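SsDNA binding protein (Aeropyrum pernix, PDB 4PSN) probably binds single-stranded DNA, apparently trapping it in a system of tunnels that run between its subunits. Local coordinates at residues Gln28-Asp31 against Ala32-Gly36; Arg196-Ser199 against Glu200-Asn203; Val98-Glu101 against Glu102-Ile106; Val204-Arg207 against Glu208-Val212. All coordinates share one frame; numbering follows the deposited sequence.

How the interactions relate
From the N terminus the order is interaction 1, 3, 2, 4, strictly in series: each is a local turn of one continuous segment, so none closes a long loop, encloses another or crosses it. Interaction 1 spans the short helix 30-34, between helix 17-28 and helix 40-61. Interaction 3 starts helix 100-113 directly after strand 83-97, with its centre about 46 Å from that of interaction 1. Interaction 2 carries the chain from helix 186-198 into strand 202-203, and interaction 4 adjoins it in sequence, starting helix 206-218; their centres are about 14 Å apart. Interactions 1 and 4 both touch the second subunit, and interactions 3 and 4 the third.

Interaction 1 of 4, residues Gln28-Asp31 against Ala32-Gly36; sequences QLRD and AIKSG
The backbone N of S35 donates to D31 O at 2.9 Å, one of three i to i+4 bonds that define this short helix. The same spacing links I33 N to L29 O at 3.0 Å, and K34 N to R30 O. S35 suits the last turn because its small hydroxyl folds back on the backbone: with OG set between N and the carbonyl carbon (chi1 78°), it donates to A32 O at 3.0 Å from above the carbonyl plane, while accepting from E37 N. G36 then ends the helix in a Schellman motif; its phi of 93° would press a side chain against the preceding carbonyl oxygen, so a glycine fits. On the exposed face K34 runs extended until a bend at its last torsion (chi4 39°) brings NZ over the R30 chain, 3.4 Å from R30 CG. The two positive ends stay close, R30 NH1 and K34 NZ being 3.9 Å apart, which is probably tolerable because both residues are exposed to solvent. On the inner face CG1 of I33 lies 3.3 Å from L29 O, and both L29 and I33 pack on V43 of helix 40-61. The carboxylate of D31 serves the assembly: OD2 forms a salt bridge with R91 of the second subunit and a hydrogen bond with Q73 of the same subunit.

Interaction 2 of 4, residues Arg196-Ser199 against Glu200-Asn203; sequences RLFS and EAQN
The backbone leaves the helix through a type I beta turn from F198 to A201, closed by A201 N donating to F198 O at 3.1 Å. One residue earlier E200 N reaches L197 O at 3.2 Å, so the last helical carbonyls are taken up by donors three residues on, and in both bonds the donor stands well above the carbonyl plane. S199 ties the end of the helix to itself. Its OG, placed between the backbone N and the carbonyl carbon (chi1 76°), donates to R196 O at 2.7 Å, a job for which a short hydroxyl side chain is well suited. At the end of the turn the methyl of A201 comes to 3.7 Å from F198 CD1, meeting the ring obliquely, and also lies 3.3 Å from F198 O; a short side chain suits so close an approach to both ring and backbone. E200 sets its CG beside its own backbone N, and the chain then runs extended at the surface, where its charge meets no burial cost. A water donates to A201 O at 2.9 Å and more weakly to S199 O, linking these two carbonyls. R196 turns its guanidinium to a salt bridge with E121. Beneath the turn the buried F198 ring meets that of F124 and, like L197, packs on L174 of strand 172-180, so helix 186-198 stays against the sheet as the chain enters strand 202-203, which pairs beside strand 172-180.

Interaction 3 of 4, residues Val98-Glu101 against Glu102-Ile106; sequences VPEE and EIAPI
V98 and I103 meet at about a right angle, V98 CG1 pressed to 3.4 Å from I103 CG1, closer than usual carbon contact. V98 places CG1 opposite its own N (chi1 175°), while I103 turns CG1 beside its backbone N (chi1 -75°), and an extended second torsion carries I103 CD1 to 3.7 Å from V98 CG1. An alanine in place of I103 would probably leave V98 CG1 without the CG1 and CD1 it packs on, opening a gap between strand end and helix. E102, nearly straight from CB to its carboxylate, runs alongside the P99 ring in the same direction, E102 OE2 lying 3.8 Å from P99 CD; its CG and carboxylate also lie beside the valine methyl, although the residue as a whole is exposed. P99 is the N-cap, where no helical bond needs its N-H, though without one no capping box with E102 is possible. P99 O takes two donors: E102 N at 2.9 Å from above the carbonyl plane, and I103 N at 3.3 Å within that plane. A104 N follows with a nearly straight bond to E100 O. P105 has no N-H to give, and its CD sits 3.3 Å from E101 O, where the helix kinks. Strand 83-97 leads directly into this first turn of helix 100-113, where E100 forms a salt bridge with R91, I103 packs on V92 and V98, just before the helix, on R96, all three of the third subunit.

Interaction 4 of 4, residues Val204-Arg207 against Glu208-Val212; sequences VEKR and EAVRV
At the start of helix 206-218 the backbone O of the N-cap residue E205 accepts E208 N at 3.0 Å and, weakly, A209 N. Regular i to i+4 bonds then take over, V210 N to K206 O at 2.9 Å and R211 N to R207 O at 3.1 Å. E208 returns the favour with its side chain. CG lies beside the backbone N (chi1 -55°) and the chain then extends, so that E208 OE1 takes the N-H of E205 at 3.1 Å, from above the carboxylate plane. This is the glutamate half of a capping box; the other half is missing, since E205 directs its carboxylate away from the helix, into salt bridges with R23 of the third and of the second subunit. V204 lays its CB 3.6 Å from E208 OE1, and its CG2 reaches the methyl of A209, a small residue that fits against L173 of strand 172-180. R207 and R211 run side by side in one direction, R207 CD at 4.1 Å from R211 NH2, their guanidinium planes 38° apart. Their salt bridges lie outside this turn, R207 with E205 of the fourth subunit and R211 with E208 of the fourth subunit; E208 is in turn gripped by R207 and R211 of that subunit. An alanine in place of E208 would probably leave the E205 N-H without its cap and deprive those two arginines of the fourth subunit of this carboxylate. K206 donates its backbone N to D19 of the third subunit.

Interaction 1 of 4, residues Gln28-Asp31 against Ala32-Gly36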
# COMPACT_ATOMS: atom_id res chain seq x y z
N GLN C 28 2.47 13.54 2.73
CA GLN C 28 3.74 13.94 3.33
C GLN C 28 3.67 15.31 4.00
O GLN C 28 4.43 15.59 4.92
CB GLN C 28 4.86 13.94 2.28
CG GLN C 28 5.24 12.55 1.76
CD GLN C 28 6.51 12.57 0.95
OE1 GLN C 28 6.97 13.64 0.55
NE2 GLN C 28 7.09 11.41 0.71
N LEU C 29 2.76 16.16 3.53
CA LEU C 29 2.70 17.54 4.01
C LEU C 29 1.44 17.79 4.85
O LEU C 29 1.07 18.94 5.11
CB LEU C 29 2.74 18.50 2.83
CG LEU C 29 4.05 18.49 2.03
CD1 LEU C 29 3.99 19.50 0.89
CD2 LEU C 29 5.27 18.74 2.93
N ARG C 30 0.79 16.71 5.26
CA ARG C 30 -0.42 16.81 6.07
C ARG C 30 -0.19 17.60 7.36
O ARG C 30 -1.02 18.42 7.75
CB ARG C 30 -0.96 15.42 6.39
CG ARG C 30 -2.39 15.44 6.91
CD ARG C 30 -3.15 14.18 6.51
NE ARG C 30 -3.27 14.04 5.06
CZ ARG C 30 -4.33 14.43 4.35
NH1 ARG C 30 -5.39 14.98 4.94
NH2 ARG C 30 -4.34 14.26 3.03
N ASP C 31 0.94 17.36 8.02
CA ASP C 31 1.26 18.04 9.27
C ASP C 31 1.60 19.51 9.07
O ASP C 31 1.20 20.37 9.86
CB ASP C 31 2.42 17.33 9.98
CG ASP C 31 2.01 15.99 10.55
OD1 ASP C 31 1.25 15.26 9.88
OD2 ASP C 31 2.46 15.66 11.67
N ALA C 32 2.36 19.81 8.01
CA ALA C 32 2.70 21.19 7.70
C ALA C 32 1.43 21.99 7.46
O ALA C 32 1.36 23.17 7.80
CB ALA C 32 3.62 21.26 6.49
N ILE C 33 0.44 21.34 6.86
CA ILE C 33 -0.86 21.96 6.57
C ILE C 33 -1.67 22.20 7.85
O ILE C 33 -2.16 23.30 8.09
CB ILE C 33 -1.70 21.08 5.62
CG1 ILE C 33 -1.18 21.20 4.19
CG2 ILE C 33 -3.16 21.48 5.68
CD1 ILE C 33 -1.87 20.24 3.22
N LYS C 34 -1.81 21.16 8.66
CA LYS C 34 -2.56 21.26 9.90
C LYS C 34 -1.92 22.26 10.87
O LYS C 34 -2.62 22.91 11.64
CB LYS C 34 -2.70 19.89 10.55
CG LYS C 34 -3.58 18.94 9.74
CD LYS C 34 -3.56 17.52 10.29
CE LYS C 34 -4.74 16.72 9.73
NZ LYS C 34 -5.02 17.03 8.28
N SER C 35 -0.60 22.39 10.81
CA SER C 35 0.11 23.34 11.67
C SER C 35 -0.04 24.80 11.24
O SER C 35 0.26 25.72 12.01
CB SER C 35 1.60 22.98 11.76
OG SER C 35 2.30 23.40 10.60
N GLY C 36 -0.49 25.04 10.01
CA GLY C 36 -0.59 26.39 9.49
C GLY C 36 0.64 26.83 8.71
O GLY C 36 0.69 27.93 8.16
O HOH W 1 3.93 17.03 7.07

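Interaction 2 of 4, residues Arg196-Ser199 against Glu200-Asn203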
# COMPACT_ATOMS: atom_id res chain seq x y z
N ARG C 196 16.88 -33.39 -2.94
CA ARG C 196 16.00 -34.13 -2.04
C ARG C 196 15.80 -33.39 -0.70
O ARG C 196 14.69 -33.28 -0.19
CB ARG C 196 16.58 -35.53 -1.82
CG ARG C 196 16.03 -36.30 -0.62
CD ARG C 196 14.57 -36.65 -0.81
NE ARG C 196 14.19 -36.49 -2.21
CZ ARG C 196 13.76 -37.48 -2.99
NH1 ARG C 196 13.45 -37.25 -4.26
NH2 ARG C 196 13.63 -38.71 -2.50
N LEU C 197 16.88 -32.86 -0.15
CA LEU C 197 16.79 -32.13 1.11
C LEU C 197 15.92 -30.88 0.98
O LEU C 197 15.08 -30.61 1.85
CB LEU C 197 18.18 -31.77 1.62
CG LEU C 197 18.96 -32.96 2.17
CD1 LEU C 197 20.42 -32.60 2.39
CD2 LEU C 197 18.32 -33.48 3.46
N PHE C 198 16.08 -30.14 -0.10
CA PHE C 198 15.33 -28.90 -0.26
C PHE C 198 13.86 -29.12 -0.61
O PHE C 198 13.05 -28.20 -0.47
CB PHE C 198 16.01 -27.95 -1.26
CG PHE C 198 17.00 -27.02 -0.61
CD1 PHE C 198 16.59 -25.80 -0.09
CD2 PHE C 198 18.34 -27.39 -0.48
CE1 PHE C 198 17.49 -24.94 0.52
CE2 PHE C 198 19.26 -26.54 0.14
CZ PHE C 198 18.83 -25.31 0.65
N SER C 199 13.52 -30.32 -1.06
CA SER C 199 12.11 -30.66 -1.31
C SER C 199 11.28 -30.66 -0.02
O SER C 199 10.06 -30.66 -0.05
CB SER C 199 11.99 -32.02 -2.01
OG SER C 199 12.19 -33.07 -1.09
N GLU C 200 11.95 -30.67 1.13
CA GLU C 200 11.25 -30.60 2.42
C GLU C 200 11.62 -29.34 3.19
O GLU C 200 11.31 -29.20 4.38
CB GLU C 200 11.59 -31.83 3.26
CG GLU C 200 11.04 -33.13 2.69
CD GLU C 200 11.26 -34.31 3.61
OE1 GLU C 200 12.43 -34.59 3.99
OE2 GLU C 200 10.26 -34.97 3.97
N ALA C 201 12.30 -28.43 2.52
CA ALA C 201 12.75 -27.19 3.15
C ALA C 201 11.54 -26.28 3.46
O ALA C 201 10.47 -26.44 2.89
CB ALA C 201 13.73 -26.47 2.23
N GLN C 202 11.75 -25.29 4.32
CA GLN C 202 10.67 -24.37 4.68
C GLN C 202 10.57 -23.20 3.68
O GLN C 202 11.58 -22.61 3.30
CB GLN C 202 10.94 -23.82 6.09
CG GLN C 202 9.87 -22.88 6.61
CD GLN C 202 10.20 -22.27 7.97
OE1 GLN C 202 11.28 -21.72 8.18
NE2 GLN C 202 9.26 -22.35 8.90
N ASN C 203 9.36 -22.87 3.25
CA ASN C 203 9.12 -21.68 2.43
C ASN C 203 9.15 -20.42 3.29
O ASN C 203 8.43 -20.33 4.27
CB ASN C 203 7.78 -21.77 1.74
CG ASN C 203 7.68 -22.98 0.85
OD1 ASN C 203 7.25 -24.06 1.28
ND2 ASN C 203 8.10 -22.83 -0.40
O HOH W 2 9.37 -27.37 0.36

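Interaction 3 of 4, residues Val98-Glu101 against Glu102-Ile106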
# COMPACT_ATOMS: atom_id res chain seq x y z
N VAL C 98 4.49 -5.01 -22.53
CA VAL C 98 4.57 -6.06 -23.54
C VAL C 98 3.15 -6.39 -23.98
O VAL C 98 2.30 -6.70 -23.16
CB VAL C 98 5.25 -7.32 -23.00
CG1 VAL C 98 5.21 -8.42 -24.04
CG2 VAL C 98 6.68 -7.01 -22.60
N PRO C 99 2.88 -6.28 -25.29
CA PRO C 99 1.53 -6.45 -25.84
C PRO C 99 0.90 -7.78 -25.43
O PRO C 99 1.57 -8.81 -25.47
CB PRO C 99 1.77 -6.43 -27.35
CG PRO C 99 3.01 -5.62 -27.51
CD PRO C 99 3.87 -5.97 -26.34
N GLU C 100 -0.36 -7.72 -25.00
CA GLU C 100 -1.09 -8.91 -24.56
C GLU C 100 -1.04 -10.00 -25.63
O GLU C 100 -0.82 -11.18 -25.33
CB GLU C 100 -2.54 -8.53 -24.24
CG GLU C 100 -3.39 -9.65 -23.64
CD GLU C 100 -3.38 -9.64 -22.12
OE1 GLU C 100 -2.86 -8.67 -21.52
OE2 GLU C 100 -3.91 -10.60 -21.51
N GLU C 101 -1.23 -9.59 -26.88
CA GLU C 101 -1.25 -10.51 -28.01
C GLU C 101 -0.01 -11.39 -28.02
O GLU C 101 -0.04 -12.51 -28.51
CB GLU C 101 -1.34 -9.71 -29.32
CG GLU C 101 -2.45 -8.66 -29.35
CD GLU C 101 -2.17 -7.46 -28.44
OE1 GLU C 101 -0.98 -7.20 -28.15
OE2 GLU C 101 -3.13 -6.79 -28.01
N GLU C 102 1.07 -10.86 -27.47
CA GLU C 102 2.37 -11.52 -27.49
C GLU C 102 2.61 -12.43 -26.29
O GLU C 102 3.21 -13.49 -26.42
CB GLU C 102 3.47 -10.46 -27.59
CG GLU C 102 4.83 -10.89 -27.09
CD GLU C 102 5.92 -9.88 -27.43
OE1 GLU C 102 7.10 -10.11 -27.07
OE2 GLU C 102 5.58 -8.86 -28.08
N ILE C 103 2.14 -12.02 -25.11
CA ILE C 103 2.34 -12.77 -23.88
C ILE C 103 1.29 -13.87 -23.68
O ILE C 103 1.62 -14.97 -23.24
CB ILE C 103 2.30 -11.85 -22.65
CG1 ILE C 103 3.59 -11.04 -22.54
CG2 ILE C 103 2.09 -12.65 -21.37
CD1 ILE C 103 3.75 -10.35 -21.22
N ALA C 104 0.04 -13.55 -23.99
CA ALA C 104 -1.07 -14.45 -23.70
C ALA C 104 -0.84 -15.89 -24.17
O ALA C 104 -1.04 -16.83 -23.39
CB ALA C 104 -2.39 -13.90 -24.27
N PRO C 105 -0.42 -16.07 -25.43
CA PRO C 105 -0.20 -17.42 -25.97
C PRO C 105 0.95 -18.16 -25.29
O PRO C 105 0.87 -19.38 -25.12
CB PRO C 105 0.14 -17.16 -27.45
CG PRO C 105 0.57 -15.74 -27.51
CD PRO C 105 -0.22 -15.03 -26.46
N ILE C 106 2.00 -17.44 -24.91
CA ILE C 106 3.08 -18.05 -24.14
C ILE C 106 2.55 -18.54 -22.79
O ILE C 106 2.81 -19.68 -22.38
CB ILE C 106 4.23 -17.06 -23.93
CG1 ILE C 106 4.70 -16.53 -25.29
CG2 ILE C 106 5.36 -17.73 -23.18
CD1 ILE C 106 5.64 -15.34 -25.22

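Interaction 4 of 4, residues Val204-Arg207 against Glu208-Val212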
# COMPACT_ATOMS: atom_id res chain seq x y z
N VAL C 204 10.00 -19.46 2.93
CA VAL C 204 10.16 -18.25 3.72
C VAL C 204 10.09 -17.02 2.84
O VAL C 204 9.99 -17.11 1.62
CB VAL C 204 11.52 -18.26 4.46
CG1 VAL C 204 11.57 -19.41 5.48
CG2 VAL C 204 12.65 -18.37 3.47
N GLU C 205 10.14 -15.85 3.46
CA GLU C 205 10.32 -14.62 2.68
C GLU C 205 11.75 -14.51 2.18
O GLU C 205 12.68 -15.02 2.81
CB GLU C 205 9.92 -13.40 3.51
CG GLU C 205 8.44 -13.41 3.88
CD GLU C 205 7.89 -12.04 4.33
OE1 GLU C 205 8.68 -11.10 4.56
OE2 GLU C 205 6.65 -11.91 4.45
N LYS C 206 11.91 -13.85 1.03
CA LYS C 206 13.20 -13.76 0.36
C LYS C 206 14.33 -13.23 1.26
O LYS C 206 15.45 -13.76 1.26
CB LYS C 206 13.07 -12.91 -0.91
CG LYS C 206 14.27 -13.00 -1.83
CD LYS C 206 14.16 -12.01 -2.99
CE LYS C 206 15.03 -12.43 -4.18
NZ LYS C 206 15.24 -11.35 -5.19
N ARG C 207 14.05 -12.17 2.02
CA ARG C 207 15.06 -11.61 2.92
C ARG C 207 15.58 -12.62 3.96
O ARG C 207 16.74 -12.57 4.36
CB ARG C 207 14.52 -10.35 3.63
CG ARG C 207 15.56 -9.58 4.44
CD ARG C 207 15.01 -8.24 4.96
NE ARG C 207 14.77 -7.28 3.87
CZ ARG C 207 13.57 -6.92 3.42
NH1 ARG C 207 12.46 -7.42 3.96
NH2 ARG C 207 13.48 -6.06 2.41
N GLU C 208 14.73 -13.53 4.41
CA GLU C 208 15.17 -14.49 5.42
C GLU C 208 16.22 -15.39 4.78
O GLU C 208 17.24 -15.70 5.40
CB GLU C 208 14.01 -15.34 5.93
CG GLU C 208 12.83 -14.54 6.48
CD GLU C 208 11.72 -15.45 7.04
OE1 GLU C 208 10.60 -15.45 6.48
OE2 GLU C 208 11.98 -16.15 8.03
N ALA C 209 15.95 -15.80 3.54
CA ALA C 209 16.85 -16.70 2.84
C ALA C 209 18.14 -15.95 2.54
O ALA C 209 19.21 -16.49 2.70
CB ALA C 209 16.21 -17.24 1.54
N VAL C 210 18.03 -14.69 2.14
CA VAL C 210 19.24 -13.91 1.81
C VAL C 210 20.18 -13.82 3.01
O VAL C 210 21.39 -14.01 2.88
CB VAL C 210 18.91 -12.48 1.28
CG1 VAL C 210 20.18 -11.62 1.18
CG2 VAL C 210 18.20 -12.53 -0.07
N ARG C 211 19.62 -13.56 4.18
CA ARG C 211 20.41 -13.42 5.40
C ARG C 211 21.18 -14.71 5.73
O ARG C 211 22.34 -14.67 6.12
CB ARG C 211 19.49 -13.03 6.56
CG ARG C 211 20.17 -12.88 7.90
CD ARG C 211 20.34 -11.42 8.27
NE ARG C 211 19.08 -10.67 8.23
CZ ARG C 211 19.02 -9.36 7.97
NH1 ARG C 211 20.14 -8.69 7.73
NH2 ARG C 211 17.85 -8.73 7.94
N VAL C 212 20.52 -15.85 5.58
CA VAL C 212 21.17 -17.13 5.87
C VAL C 212 22.31 -17.42 4.88
O VAL C 212 23.40 -17.85 5.27
CB VAL C 212 20.15 -18.30 5.88
CG1 VAL C 212 20.86 -19.65 5.85
CG2 VAL C 212 19.23 -18.19 7.12